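Local coordinates for phosphoenolpyruvate-protein phosphotransferase (Coxiella burnetii, PDB 3TRC) that transfers phosphate from phosphoenolpyruvate to a protein, probably on a histidine, and is represented by its GAF domain, a likely sensory and regulatory module, at the interface of chains A and B. Sequence-based numbering; all coordinates share one arbitrary frame. Chains: chain A/B, Phosphoenolpyruvate-protein phosphotransferase.

The interface of chains A and B. Residues chain A 10-11, 14-15, 18; chain B 149-150, 153-154.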
ATOM      1  N   LEU A  10       1.475  -7.444  -3.495  1.00 20.47           N
ATOM      2  CA  LEU A  10       1.062  -6.201  -2.863  1.00 24.86           C
ATOM      3  C   LEU A  10       0.380  -5.325  -3.896  1.00 26.54           C
ATOM      4  O   LEU A  10      -0.651  -4.712  -3.633  1.00 25.24           O
ATOM      5  CB  LEU A  10       2.272  -5.465  -2.294  1.00 25.97           C
ATOM      6  CG  LEU A  10       2.426  -5.398  -0.782  1.00 29.93           C
ATOM      7  CD1 LEU A  10       3.453  -4.333  -0.427  1.00 31.66           C
ATOM      8  CD2 LEU A  10       1.081  -5.098  -0.119  1.00 27.29           C
ATOM      9  N   ARG A  11       0.970  -5.270  -5.084  1.00 26.32           N
ATOM     10  CA  ARG A  11       0.424  -4.465  -6.162  1.00 29.49           C
ATOM     11  C   ARG A  11      -1.014  -4.881  -6.469  1.00 29.98           C
ATOM     12  O   ARG A  11      -1.910  -4.043  -6.533  1.00 34.15           O
ATOM     13  CB  ARG A  11       1.302  -4.611  -7.406  1.00 33.19           C
ATOM     14  CG  ARG A  11       1.001  -3.633  -8.523  1.00 37.56           C
ATOM     15  CD  ARG A  11       1.800  -4.009  -9.762  1.00 39.26           C
ATOM     16  NE  ARG A  11       1.499  -5.370 -10.203  1.00 40.48           N
ATOM     17  CZ  ARG A  11       2.320  -6.122 -10.929  1.00 40.92           C
ATOM     18  NH1 ARG A  11       3.504  -5.651 -11.296  1.00 42.14           N
ATOM     19  NH2 ARG A  11       1.962  -7.350 -11.284  1.00 37.09           N
ATOM     20  N   THR A  14      -3.429  -4.454  -3.202  1.00 24.39           N
ATOM     21  CA  THR A  14      -3.651  -3.045  -2.886  1.00 27.85           C
ATOM     22  C   THR A  14      -4.726  -2.540  -3.842  1.00 30.26           C
ATOM     23  O   THR A  14      -5.636  -1.807  -3.452  1.00 29.90           O
ATOM     24  CB  THR A  14      -2.359  -2.211  -3.031  1.00 28.72           C
ATOM     25  OG1 THR A  14      -1.335  -2.766  -2.192  1.00 27.41           O
ATOM     26  CG2 THR A  14      -2.599  -0.764  -2.619  1.00 29.74           C
ATOM     27  N   GLN A  15      -4.610  -2.968  -5.096  1.00 29.14           N
ATOM     28  CA  GLN A  15      -5.598  -2.694  -6.133  1.00 33.03           C
ATOM     29  C   GLN A  15      -6.980  -3.203  -5.740  1.00 30.37           C
ATOM     30  O   GLN A  15      -7.964  -2.465  -5.782  1.00 29.10           O
ATOM     31  CB  GLN A  15      -5.175  -3.374  -7.435  1.00 37.18           C
ATOM     32  CG  GLN A  15      -6.090  -3.103  -8.605  1.00 43.12           C
ATOM     33  CD  GLN A  15      -5.707  -1.840  -9.341  1.00 49.66           C
ATOM     34  OE1 GLN A  15      -6.069  -0.737  -8.931  1.00 52.43           O
ATOM     35  NE2 GLN A  15      -4.960  -1.992 -10.429  1.00 50.27           N
ATOM     36  N   ASN A  18      -8.586  -1.351  -2.617  1.00 27.03           N
ATOM     37  CA  ASN A  18      -9.113  -0.028  -2.931  1.00 28.90           C
ATOM     38  C   ASN A  18     -10.350  -0.074  -3.825  1.00 24.96           C
ATOM     39  O   ASN A  18     -11.145   0.860  -3.834  1.00 32.81           O
ATOM     40  CB  ASN A  18      -8.025   0.874  -3.519  1.00 31.34           C
ATOM     41  CG  ASN A  18      -7.116   1.446  -2.452  1.00 35.16           C
ATOM     42  OD1 ASN A  18      -7.434   1.399  -1.263  1.00 36.41           O
ATOM     43  ND2 ASN A  18      -5.984   1.999  -2.869  1.00 35.27           N
TER
ATOM     44  N   VAL B 149       4.239   1.586  -9.121  1.00 15.63           N
ATOM     45  CA  VAL B 149       2.869   1.283  -9.518  1.00 16.67           C
ATOM     46  C   VAL B 149       2.014   1.005  -8.290  1.00 20.73           C
ATOM     47  O   VAL B 149       0.910   1.532  -8.153  1.00 20.47           O
ATOM     48  CB  VAL B 149       2.808   0.098 -10.498  1.00 17.75           C
ATOM     49  CG1 VAL B 149       1.382  -0.426 -10.626  1.00 19.39           C
ATOM     50  CG2 VAL B 149       3.357   0.513 -11.850  1.00 15.66           C
ATOM     51  N   THR B 150       2.537   0.181  -7.387  1.00 19.59           N
ATOM     52  CA  THR B 150       1.824  -0.144  -6.162  1.00 18.79           C
ATOM     53  C   THR B 150       1.556   1.122  -5.365  1.00 17.42           C
ATOM     54  O   THR B 150       0.459   1.316  -4.825  1.00 22.35           O
ATOM     55  CB  THR B 150       2.624  -1.165  -5.313  1.00 16.68           C
ATOM     56  OG1 THR B 150       2.849  -2.342  -6.093  1.00 22.85           O
ATOM     57  CG2 THR B 150       1.851  -1.543  -4.067  1.00 21.08           C
ATOM     58  N   ILE B 153      -1.345   3.340  -6.700  1.00 17.25           N
ATOM     59  CA  ILE B 153      -2.669   2.891  -6.286  1.00 19.90           C
ATOM     60  C   ILE B 153      -3.073   3.612  -5.005  1.00 21.35           C
ATOM     61  O   ILE B 153      -4.215   4.042  -4.849  1.00 20.56           O
ATOM     62  CB  ILE B 153      -2.700   1.369  -6.073  1.00 19.74           C
ATOM     63  CG1 ILE B 153      -2.339   0.670  -7.387  1.00 23.46           C
ATOM     64  CG2 ILE B 153      -4.065   0.923  -5.572  1.00 20.97           C
ATOM     65  CD1 ILE B 153      -2.116  -0.813  -7.265  1.00 27.22           C
ATOM     66  N   HIS B 154      -2.115   3.754  -4.096  1.00 19.20           N
ATOM     67  CA  HIS B 154      -2.340   4.447  -2.835  1.00 20.99           C
ATOM     68  C   HIS B 154      -2.625   5.922  -3.114  1.00 17.63           C
ATOM     69  O   HIS B 154      -3.561   6.500  -2.568  1.00 16.99           O
ATOM     70  CB  HIS B 154      -1.100   4.292  -1.948  1.00 25.35           C
ATOM     71  CG  HIS B 154      -1.344   4.528  -0.490  1.00 28.22           C
ATOM     72  ND1 HIS B 154      -2.559   4.949   0.013  1.00 28.53           N
ATOM     73  CD2 HIS B 154      -0.521   4.404   0.577  1.00 25.21           C
ATOM     74  CE1 HIS B 154      -2.471   5.072   1.324  1.00 24.60           C
ATOM     75  NE2 HIS B 154      -1.243   4.749   1.693  1.00 27.21           N
TER
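Helices of the GAF-domain construct, one from each chain, pack face to face here: the N-terminal helix 3-19 of chain A lies against the C-terminal helix 142-164 of chain B. The patch forms part of a two-fold symmetric interface and has a twin with the chains exchanged. Helical pairing of this kind is common in GAF dimers, though the crystal alone does not prove that this dimer forms in the cell. B:Ile153 is the central knob, hiding 84 Å² of its surface against chain A. Its two branches part over the opposing helix: CG1 stands beside its own backbone N (chi1 -60°) and carries CD1 to the backbone, 3.3 Å from the carbonyl O of A:Arg11 and 3.9 Å from the amide N of A:Gln15. The other branch, CG2, meets the methyl CG2 of A:Thr14 at 3.7 Å, the two side chains crossing obliquely. The same CG2 also touches the amide ND2 of A:Asn18 at 3.5 Å. A:Thr14 holds its methyl CG2 anti to the backbone N and facing chain B, while its hydroxyl OG1 is bonded within its own helix to the carbonyl O of A:Leu10, at 2.5 Å. That donor sits above the carbonyl plane, with a C=O...donor angle of 137°; the bond would help hold the rotamer. One turn away along helix 142-164, B:Thr150 crosses A:Arg11 at about a right angle, its methyl CG2 lying 3.9 Å from CA of A:Arg11. A:Arg11 leaves its helix with CG anti to the backbone N (chi1 -169°), so that its aliphatic stem runs past the valine; CD rests 3.7 Å from CG1 of B:Val149. At the CG-CD bond the chain bends, turning NE aside, and in this patch the contact uses its methylenes rather than the guanidino group.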